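Local coordinates for trwC protein (Escherichia coli, PDB 1OMH), which recognises and cleaves the plasmid origin-of-transfer DNA through its N-terminal relaxase domain, starting DNA processing for bacterial conjugation, at a contact of chain A with DNA. Sequence-based numbering; all coordinates share one arbitrary frame.

Contact 1 and contact 2 receive successive nucleotides of one unpaired DNA stretch, DT18 to DT20 and DT21 to DT23, and the centres of their C-alpha atoms lie about 14 Å apart. Strand 2-8 joins them: His4 serves contact 1, and Leu2, with Met1 just ahead of the strand, serves contact 2. Contact 1 adds helix 183-187 and the start of helix 189-206; contact 2 adds the end of strand 81-89 with the following loop, and Asn218. The extreme N-terminus of the relaxase domain thus runs alongside the single strand, which fits a role in sequence-dependent positioning of origin-of-transfer DNA for processing.

Contact 1: a contact of chain A with DNA. Residues 4, 186-187, 189-190. With nucleotides of chain B.
His4 meets DA19 edge to edge: NE2 donates to adenine N3 on the sugar edge at 3.0 Å, almost straight (176° at H), with N3 lying in the imidazole plane. This base-and-backbone site probably positions the single strand. The two rings are nearly coplanar, an in-plane bond rather than a stack. The imidazole is held from behind, where ND1 lies 2.7 Å from Thr189 OG1, and that hydroxyl donates to Val186 O. With NE2 a donor and the hydroxyl hydrogen spent on the carbonyl, the chain would suit an imidazole carrying both N-H groups, although protonation is not seen. Val186 CG1, anti to its backbone N (chi1 174°), serves two flat groups: it sits over the rim of one imidazole face and against the face of thymine DT18, 3.7 Å from C2. DT18 and DA19 are steeply inclined and do not stack; adenine N6 instead bonds to OP2 of the DT18 phosphate. No phosphate salt bridge is seen, and any attraction would be longer-range. Lys187 runs extended past the sugar-phosphate backbone, its NZ 5.7 Å from the DA19 phosphate oxygen OP1, while its carbonyl O reaches that oxygen through a water. At the start of helix 189-206, Arg190 N and NE each hold a water bound to DT20 OP2, and the helix end may add electrostatic attraction. The water on NE lies 2.6 Å from DT20 OP2.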
ATOM      1  N   HIS A   4      -6.014  -3.605   0.794  1.00 18.99           N
ATOM      2  CA  HIS A   4      -6.710  -2.698  -0.090  1.00 15.31           C
ATOM      3  C   HIS A   4      -7.770  -1.944   0.688  1.00 19.44           C
ATOM      4  O   HIS A   4      -8.264  -2.405   1.726  1.00 16.80           O
ATOM      5  CB  HIS A   4      -7.384  -3.461  -1.235  1.00 19.78           C
ATOM      6  CG  HIS A   4      -8.474  -4.385  -0.785  1.00 16.31           C
ATOM      7  ND1 HIS A   4      -8.347  -5.757  -0.824  1.00 17.45           N
ATOM      8  CD2 HIS A   4      -9.700  -4.136  -0.263  1.00 21.02           C
ATOM      9  CE1 HIS A   4      -9.446  -6.312  -0.346  1.00 24.40           C
ATOM     10  NE2 HIS A   4     -10.283  -5.351   0.003  1.00 19.07           N
ATOM     11  N   VAL A 186      -9.338  -6.428  -6.428  1.00 20.76           N
ATOM     12  CA  VAL A 186      -9.682  -6.605  -5.016  1.00 16.43           C
ATOM     13  C   VAL A 186      -9.607  -8.070  -4.580  1.00 19.35           C
ATOM     14  O   VAL A 186      -8.947  -8.402  -3.593  1.00 18.04           O
ATOM     15  CB  VAL A 186     -11.105  -6.066  -4.714  1.00 19.74           C
ATOM     16  CG1 VAL A 186     -11.502  -6.388  -3.272  1.00 17.76           C
ATOM     17  CG2 VAL A 186     -11.148  -4.573  -4.944  1.00 16.87           C
ATOM     18  N   LYS A 187     -10.285  -8.946  -5.317  1.00 15.44           N
ATOM     19  CA  LYS A 187     -10.296 -10.371  -4.994  1.00 18.60           C
ATOM     20  C   LYS A 187      -8.937 -11.045  -5.139  1.00 16.48           C
ATOM     21  O   LYS A 187      -8.722 -12.140  -4.628  1.00 19.83           O
ATOM     22  CB  LYS A 187     -11.333 -11.093  -5.864  1.00 15.10           C
ATOM     23  CG  LYS A 187     -12.763 -10.686  -5.522  1.00 17.50           C
ATOM     24  CD  LYS A 187     -13.796 -11.379  -6.409  1.00 21.00           C
ATOM     25  CE  LYS A 187     -15.216 -11.098  -5.916  1.00 19.14           C
ATOM     26  NZ  LYS A 187     -16.257 -11.673  -6.819  1.00 19.79           N
ATOM     27  N   THR A 189      -6.152  -9.635  -4.027  1.00 14.18           N
ATOM     28  CA  THR A 189      -5.266  -8.987  -3.051  1.00 16.93           C
ATOM     29  C   THR A 189      -4.279  -9.958  -2.406  1.00 16.04           C
ATOM     30  O   THR A 189      -3.084  -9.663  -2.298  1.00 15.28           O
ATOM     31  CB  THR A 189      -6.072  -8.305  -1.924  1.00 19.12           C
ATOM     32  OG1 THR A 189      -6.906  -7.287  -2.485  1.00 17.39           O
ATOM     33  CG2 THR A 189      -5.128  -7.673  -0.902  1.00 23.44           C
ATOM     34  N   ARG A 190      -4.777 -11.107  -1.964  1.00 15.25           N
ATOM     35  CA  ARG A 190      -3.916 -12.108  -1.348  1.00 17.08           C
ATOM     36  C   ARG A 190      -2.836 -12.524  -2.339  1.00 22.91           C
ATOM     37  O   ARG A 190      -1.656 -12.584  -1.995  1.00 19.26           O
ATOM     38  CB  ARG A 190      -4.739 -13.333  -0.937  1.00 23.50           C
ATOM     39  CG  ARG A 190      -3.925 -14.600  -0.741  1.00 31.48           C
ATOM     40  CD  ARG A 190      -3.360 -14.697   0.649  1.00 38.45           C
ATOM     41  NE  ARG A 190      -4.408 -14.945   1.633  1.00 45.40           N
ATOM     42  CZ  ARG A 190      -4.178 -15.253   2.905  1.00 46.88           C
ATOM     43  NH1 ARG A 190      -2.932 -15.354   3.349  1.00 46.53           N
ATOM     44  NH2 ARG A 190      -5.192 -15.454   3.734  1.00 46.76           N
TER
ATOM     45  P    DT B  18     -19.082  -9.226   0.851  1.00 26.98           P
ATOM     46  OP1  DT B  18     -19.500 -10.637   1.042  1.00 26.04           O
ATOM     47  OP2  DT B  18     -18.722  -8.401   2.033  1.00 24.27           O
ATOM     48  O5'  DT B  18     -17.875  -9.166  -0.203  1.00 27.53           O
ATOM     49  C5'  DT B  18     -17.721 -10.172  -1.218  1.00 25.11           C
ATOM     50  C4'  DT B  18     -16.580  -9.841  -2.162  1.00 22.78           C
ATOM     51  O4'  DT B  18     -16.741  -8.510  -2.719  1.00 19.32           O
ATOM     52  C3'  DT B  18     -15.202  -9.845  -1.478  1.00 20.58           C
ATOM     53  O3'  DT B  18     -14.496 -10.948  -2.088  1.00 20.48           O
ATOM     54  C2'  DT B  18     -14.419  -8.766  -2.211  1.00 16.44           C
ATOM     55  C1'  DT B  18     -15.457  -8.005  -2.995  1.00 20.46           C
ATOM     56  N1   DT B  18     -15.447  -6.547  -3.180  1.00 20.05           N
ATOM     57  C2   DT B  18     -15.037  -6.129  -4.431  1.00 22.98           C
ATOM     58  O2   DT B  18     -14.748  -6.902  -5.334  1.00 18.83           O
ATOM     59  N3   DT B  18     -14.977  -4.776  -4.594  1.00 20.57           N
ATOM     60  C4   DT B  18     -15.289  -3.809  -3.665  1.00 21.91           C
ATOM     61  O4   DT B  18     -15.180  -2.620  -3.968  1.00 20.90           O
ATOM     62  C5   DT B  18     -15.731  -4.308  -2.376  1.00 19.58           C
ATOM     63  C7   DT B  18     -16.097  -3.323  -1.306  1.00 18.27           C
ATOM     64  C6   DT B  18     -15.791  -5.639  -2.198  1.00 19.02           C
ATOM     65  P    DA B  19     -13.722 -12.041  -1.206  1.00 21.81           P
ATOM     66  OP1  DA B  19     -13.146 -13.004  -2.180  1.00 22.87           O
ATOM     67  OP2  DA B  19     -14.666 -12.516  -0.181  1.00 18.28           O
ATOM     68  O5'  DA B  19     -12.513 -11.274  -0.493  1.00 18.97           O
ATOM     69  C5'  DA B  19     -11.270 -10.955  -1.164  1.00 18.72           C
ATOM     70  C4'  DA B  19     -10.595  -9.825  -0.417  1.00 18.05           C
ATOM     71  O4'  DA B  19     -11.589  -8.821  -0.253  1.00 16.71           O
ATOM     72  C3'  DA B  19      -9.998 -10.096   0.973  1.00 17.50           C
ATOM     73  O3'  DA B  19      -8.640  -9.666   0.773  1.00 21.33           O
ATOM     74  C2'  DA B  19     -10.387  -8.861   1.775  1.00 19.18           C
ATOM     75  C1'  DA B  19     -11.510  -8.211   0.993  1.00 19.12           C
ATOM     76  N9   DA B  19     -12.872  -8.143   1.488  1.00 19.54           N
ATOM     77  C8   DA B  19     -13.741  -9.093   1.960  1.00 20.71           C
ATOM     78  N7   DA B  19     -14.949  -8.630   2.176  1.00 19.01           N
ATOM     79  C5   DA B  19     -14.852  -7.284   1.846  1.00 16.86           C
ATOM     80  C6   DA B  19     -15.786  -6.235   1.842  1.00 23.30           C
ATOM     81  N6   DA B  19     -17.066  -6.375   2.197  1.00 22.61           N
ATOM     82  N1   DA B  19     -15.356  -5.017   1.455  1.00 22.51           N
ATOM     83  C2   DA B  19     -14.074  -4.865   1.095  1.00 19.81           C
ATOM     84  N3   DA B  19     -13.104  -5.775   1.052  1.00 17.67           N
ATOM     85  C4   DA B  19     -13.571  -6.974   1.446  1.00 18.23           C
ATOM     86  P    DT B  20      -7.420 -10.221   1.664  1.00 26.16           P
ATOM     87  OP1  DT B  20      -6.504  -9.062   1.799  1.00 29.11           O
ATOM     88  OP2  DT B  20      -6.963 -11.444   0.974  1.00 23.95           O
ATOM     89  O5'  DT B  20      -8.024 -10.590   3.094  1.00 22.29           O
ATOM     90  C5'  DT B  20      -7.943  -9.696   4.218  1.00 20.59           C
ATOM     91  C4'  DT B  20      -8.513 -10.384   5.436  1.00 20.05           C
ATOM     92  O4'  DT B  20      -9.795 -10.919   5.051  1.00 19.66           O
ATOM     93  C3'  DT B  20      -7.676 -11.589   5.893  1.00 18.88           C
ATOM     94  O3'  DT B  20      -7.317 -11.358   7.268  1.00 25.97           O
ATOM     95  C2'  DT B  20      -8.716 -12.605   6.337  1.00 21.64           C
ATOM     96  C1'  DT B  20     -10.014 -12.118   5.750  1.00 15.48           C
ATOM     97  N1   DT B  20     -10.894 -13.006   4.988  1.00 19.82           N
ATOM     98  C2   DT B  20     -11.914 -13.551   5.727  1.00 20.96           C
ATOM     99  O2   DT B  20     -12.058 -13.331   6.920  1.00 22.27           O
ATOM    100  N3   DT B  20     -12.766 -14.357   5.023  1.00 23.18           N
ATOM    101  C4   DT B  20     -12.711 -14.660   3.679  1.00 22.57           C
ATOM    102  O4   DT B  20     -13.570 -15.389   3.192  1.00 19.07           O
ATOM    103  C5   DT B  20     -11.604 -14.058   2.952  1.00 21.81           C
ATOM    104  C7   DT B  20     -11.459 -14.331   1.485  1.00 21.13           C
ATOM    105  C6   DT B  20     -10.753 -13.273   3.639  1.00 16.18           C
TER
HETATM  106  O   HOH W   1      -7.543 -11.558  -1.780  1.00 20.50           O
HETATM  107  O   HOH W   2      -7.382 -14.017   1.417  1.00 40.69           O
HETATM  108  O   HOH W   3     -10.534 -13.836  -2.825  1.00 49.03           O

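Contact 2: a contact of chain A with DNA. Residues 1-2, 89-91, 218. With nucleotides of chain B.
Met1, modelled as selenomethionine, inserts its side chain between DT21 and DG22 and borders DT23 with CB. This N-terminal site probably reads bases of the single strand. CG stands anti to the backbone N (chi1 175°) and lies over the six-membered ring of guanine DG22, 3.5 Å from the ring centroid. The chain then bends, laying SE against thymine DT21, 3.5 Å from its C4, and bringing CE over the same thymine face; the shortest CE contacts there are too close to be trusted. Pro91 CA lies over one face of DT23, while Met1 CB, displaced to the other side of the plane, touches the N3/C4 rim from beyond the ring. This packed core also has polar anchors: the terminal amine, Met1 N, donates to DT23 O4 at 2.7 Å, and Leu2 N donates to DT21 O4. Both thymines are thus read at a carbonyl oxygen by main-chain nitrogens, while the bond from DT23 N3 to Ser89 O is weak. Guanine N2 may brace the fold of the strand by donating to DT23 O2 in a nearly straight bond (175° at H). The flank toward Asn218 appears looser: a water bridges Met1 N and DT23 O4, and Asn218 approaches with its amide tip. There ND2 gives DT21 O2 a weak bond at 3.1 Å, but OD1 crowds the same oxygen, leaving the amide orientation doubtful. The amide carbon, Asn218 CG, lies 4.0 Å from the DT23 methyl C7.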
HETATM    1  N   MSE A   1       3.432  -7.250   3.088  1.00 15.62           N
HETATM    2  CA  MSE A   1       1.968  -7.241   3.349  1.00 16.70           C
HETATM    3  C   MSE A   1       1.301  -6.374   2.288  1.00 16.73           C
HETATM    4  O   MSE A   1       1.890  -5.400   1.819  1.00 16.93           O
HETATM    5  CB  MSE A   1       1.699  -6.654   4.739  1.00 19.46           C
HETATM    6  CG  MSE A   1       0.237  -6.469   5.105  1.00 32.34           C
HETATM    7 SE   MSE A   1      -0.694  -8.136   5.392  1.00 39.96          SE
HETATM    8  CE  MSE A   1       0.761  -9.168   6.098  1.00 46.71           C
ATOM      9  N   LEU A   2       0.080  -6.736   1.910  1.00 15.63           N
ATOM     10  CA  LEU A   2      -0.682  -5.973   0.929  1.00 17.70           C
ATOM     11  C   LEU A   2      -2.124  -5.911   1.418  1.00 19.84           C
ATOM     12  O   LEU A   2      -2.716  -6.926   1.781  1.00 18.11           O
ATOM     13  CB  LEU A   2      -0.650  -6.645  -0.449  1.00 17.73           C
ATOM     14  CG  LEU A   2      -0.923  -5.809  -1.717  1.00 25.98           C
ATOM     15  CD1 LEU A   2      -1.728  -6.638  -2.704  1.00 14.88           C
ATOM     16  CD2 LEU A   2      -1.665  -4.530  -1.399  1.00 19.37           C
ATOM     17  N   SER A  89       3.429  -3.059   2.414  1.00 14.96           N
ATOM     18  CA  SER A  89       4.298  -2.837   3.563  1.00 16.76           C
ATOM     19  C   SER A  89       5.350  -3.936   3.659  1.00 16.47           C
ATOM     20  O   SER A  89       5.041  -5.117   3.564  1.00 15.65           O
ATOM     21  CB  SER A  89       3.465  -2.809   4.842  1.00 13.87           C
ATOM     22  OG  SER A  89       2.478  -1.791   4.754  1.00 22.62           O
ATOM     23  N   ALA A  90       6.596  -3.533   3.845  1.00 14.90           N
ATOM     24  CA  ALA A  90       7.697  -4.475   3.957  1.00 15.84           C
ATOM     25  C   ALA A  90       7.787  -5.071   5.355  1.00 17.29           C
ATOM     26  O   ALA A  90       7.241  -4.518   6.318  1.00 17.62           O
ATOM     27  CB  ALA A  90       8.998  -3.775   3.618  1.00 14.98           C
ATOM     28  N   PRO A  91       8.447  -6.235   5.477  1.00 17.40           N
ATOM     29  CA  PRO A  91       8.616  -6.889   6.776  1.00 16.33           C
ATOM     30  C   PRO A  91       9.383  -5.878   7.632  1.00 13.36           C
ATOM     31  O   PRO A  91      10.114  -5.056   7.090  1.00 12.80           O
ATOM     32  CB  PRO A  91       9.464  -8.106   6.437  1.00 20.70           C
ATOM     33  CG  PRO A  91       8.983  -8.459   5.050  1.00 16.46           C
ATOM     34  CD  PRO A  91       8.906  -7.111   4.382  1.00 15.13           C
ATOM     35  N   ASN A 218       5.418 -15.298   4.821  1.00 42.38           N
ATOM     36  CA  ASN A 218       6.183 -14.114   5.210  1.00 37.16           C
ATOM     37  C   ASN A 218       7.638 -14.410   5.554  1.00 31.59           C
ATOM     38  O   ASN A 218       8.004 -15.550   5.841  1.00 37.02           O
ATOM     39  CB  ASN A 218       5.511 -13.434   6.407  1.00 30.36           C
ATOM     40  CG  ASN A 218       4.164 -12.841   6.053  1.00 31.48           C
ATOM     41  OD1 ASN A 218       3.177 -13.022   6.765  1.00 31.13           O
ATOM     42  ND2 ASN A 218       4.122 -12.121   4.948  1.00 32.56           N
TER
ATOM     43  P    DT B  21      -6.007 -10.531   7.685  1.00 29.69           P
ATOM     44  OP1  DT B  21      -6.172 -10.436   9.159  1.00 30.40           O
ATOM     45  OP2  DT B  21      -5.884  -9.297   6.888  1.00 23.70           O
ATOM     46  O5'  DT B  21      -4.784 -11.502   7.370  1.00 29.11           O
ATOM     47  C5'  DT B  21      -4.640 -12.752   8.053  1.00 34.07           C
ATOM     48  C4'  DT B  21      -3.223 -13.273   7.929  1.00 29.56           C
ATOM     49  O4'  DT B  21      -2.848 -13.298   6.527  1.00 34.56           O
ATOM     50  C3'  DT B  21      -2.164 -12.407   8.624  1.00 29.88           C
ATOM     51  O3'  DT B  21      -1.729 -13.123   9.797  1.00 28.18           O
ATOM     52  C2'  DT B  21      -0.938 -12.590   7.745  1.00 28.31           C
ATOM     53  C1'  DT B  21      -1.461 -13.044   6.390  1.00 34.98           C
ATOM     54  N1   DT B  21      -1.210 -12.171   5.210  1.00 40.87           N
ATOM     55  C2   DT B  21       0.111 -11.864   4.915  1.00 43.20           C
ATOM     56  O2   DT B  21       1.057 -12.244   5.584  1.00 36.90           O
ATOM     57  N3   DT B  21       0.284 -11.087   3.797  1.00 42.83           N
ATOM     58  C4   DT B  21      -0.696 -10.592   2.959  1.00 45.72           C
ATOM     59  O4   DT B  21      -0.375  -9.907   1.982  1.00 37.41           O
ATOM     60  C5   DT B  21      -2.057 -10.941   3.327  1.00 40.20           C
ATOM     61  C7   DT B  21      -3.187 -10.449   2.478  1.00 45.23           C
ATOM     62  C6   DT B  21      -2.243 -11.698   4.421  1.00 40.59           C
ATOM     63  P    DG B  22      -1.065 -12.349  11.045  1.00 27.69           P
ATOM     64  OP1  DG B  22      -0.338 -13.366  11.839  1.00 30.35           O
ATOM     65  OP2  DG B  22      -2.126 -11.540  11.696  1.00 32.19           O
ATOM     66  O5'  DG B  22      -0.003 -11.344  10.413  1.00 26.91           O
ATOM     67  C5'  DG B  22       1.313 -11.766  10.035  1.00 20.41           C
ATOM     68  C4'  DG B  22       2.142 -10.552   9.690  1.00 21.49           C
ATOM     69  O4'  DG B  22       1.339  -9.724   8.838  1.00 18.13           O
ATOM     70  C3'  DG B  22       2.565  -9.660  10.861  1.00 18.88           C
ATOM     71  O3'  DG B  22       3.987  -9.807  10.930  1.00 20.66           O
ATOM     72  C2'  DG B  22       2.494  -8.258  10.278  1.00 17.54           C
ATOM     73  C1'  DG B  22       1.560  -8.363   9.099  1.00 21.80           C
ATOM     74  N9   DG B  22       0.265  -7.687   9.137  1.00 21.21           N
ATOM     75  C8   DG B  22      -0.965  -8.205   9.475  1.00 21.47           C
ATOM     76  N7   DG B  22      -1.946  -7.374   9.242  1.00 20.05           N
ATOM     77  C5   DG B  22      -1.318  -6.230   8.765  1.00 22.16           C
ATOM     78  C6   DG B  22      -1.857  -4.990   8.334  1.00 28.66           C
ATOM     79  O6   DG B  22      -3.040  -4.642   8.279  1.00 29.99           O
ATOM     80  N1   DG B  22      -0.854  -4.111   7.929  1.00 20.88           N
ATOM     81  C2   DG B  22       0.489  -4.391   7.933  1.00 23.30           C
ATOM     82  N2   DG B  22       1.303  -3.423   7.507  1.00 16.34           N
ATOM     83  N3   DG B  22       0.998  -5.538   8.330  1.00 19.67           N
ATOM     84  C4   DG B  22       0.046  -6.403   8.726  1.00 20.38           C
ATOM     85  P    DT B  23       4.825  -9.211  12.167  1.00 18.76           P
ATOM     86  OP1  DT B  23       6.242  -9.474  11.813  1.00 19.10           O
ATOM     87  OP2  DT B  23       4.257  -9.797  13.403  1.00 16.00           O
ATOM     88  O5'  DT B  23       4.557  -7.632  12.143  1.00 19.18           O
ATOM     89  C5'  DT B  23       5.357  -6.702  12.926  1.00 16.12           C
ATOM     90  C4'  DT B  23       5.608  -5.440  12.124  1.00 14.25           C
ATOM     91  O4'  DT B  23       6.073  -5.844  10.830  1.00 16.48           O
ATOM     92  C3'  DT B  23       4.437  -4.463  11.898  1.00 13.45           C
ATOM     93  O3'  DT B  23       4.961  -3.215  12.381  1.00 17.78           O
ATOM     94  C2'  DT B  23       4.622  -4.006  10.461  1.00 16.84           C
ATOM     95  C1'  DT B  23       5.572  -5.004   9.827  1.00 17.40           C
ATOM     96  N1   DT B  23       5.179  -5.838   8.676  1.00 18.45           N
ATOM     97  C2   DT B  23       4.652  -5.241   7.558  1.00 16.34           C
ATOM     98  O2   DT B  23       4.341  -4.064   7.517  1.00 16.58           O
ATOM     99  N3   DT B  23       4.510  -6.080   6.479  1.00 17.20           N
ATOM    100  C4   DT B  23       4.815  -7.430   6.424  1.00 17.33           C
ATOM    101  O4   DT B  23       4.672  -8.043   5.369  1.00 17.88           O
ATOM    102  C5   DT B  23       5.295  -8.003   7.664  1.00 16.54           C
ATOM    103  C7   DT B  23       5.625  -9.461   7.724  1.00 14.17           C
ATOM    104  C6   DT B  23       5.433  -7.193   8.713  1.00 16.71           C
TER
HETATM  105  O   HOH W   4       5.881  -9.036   2.868  1.00 40.50           O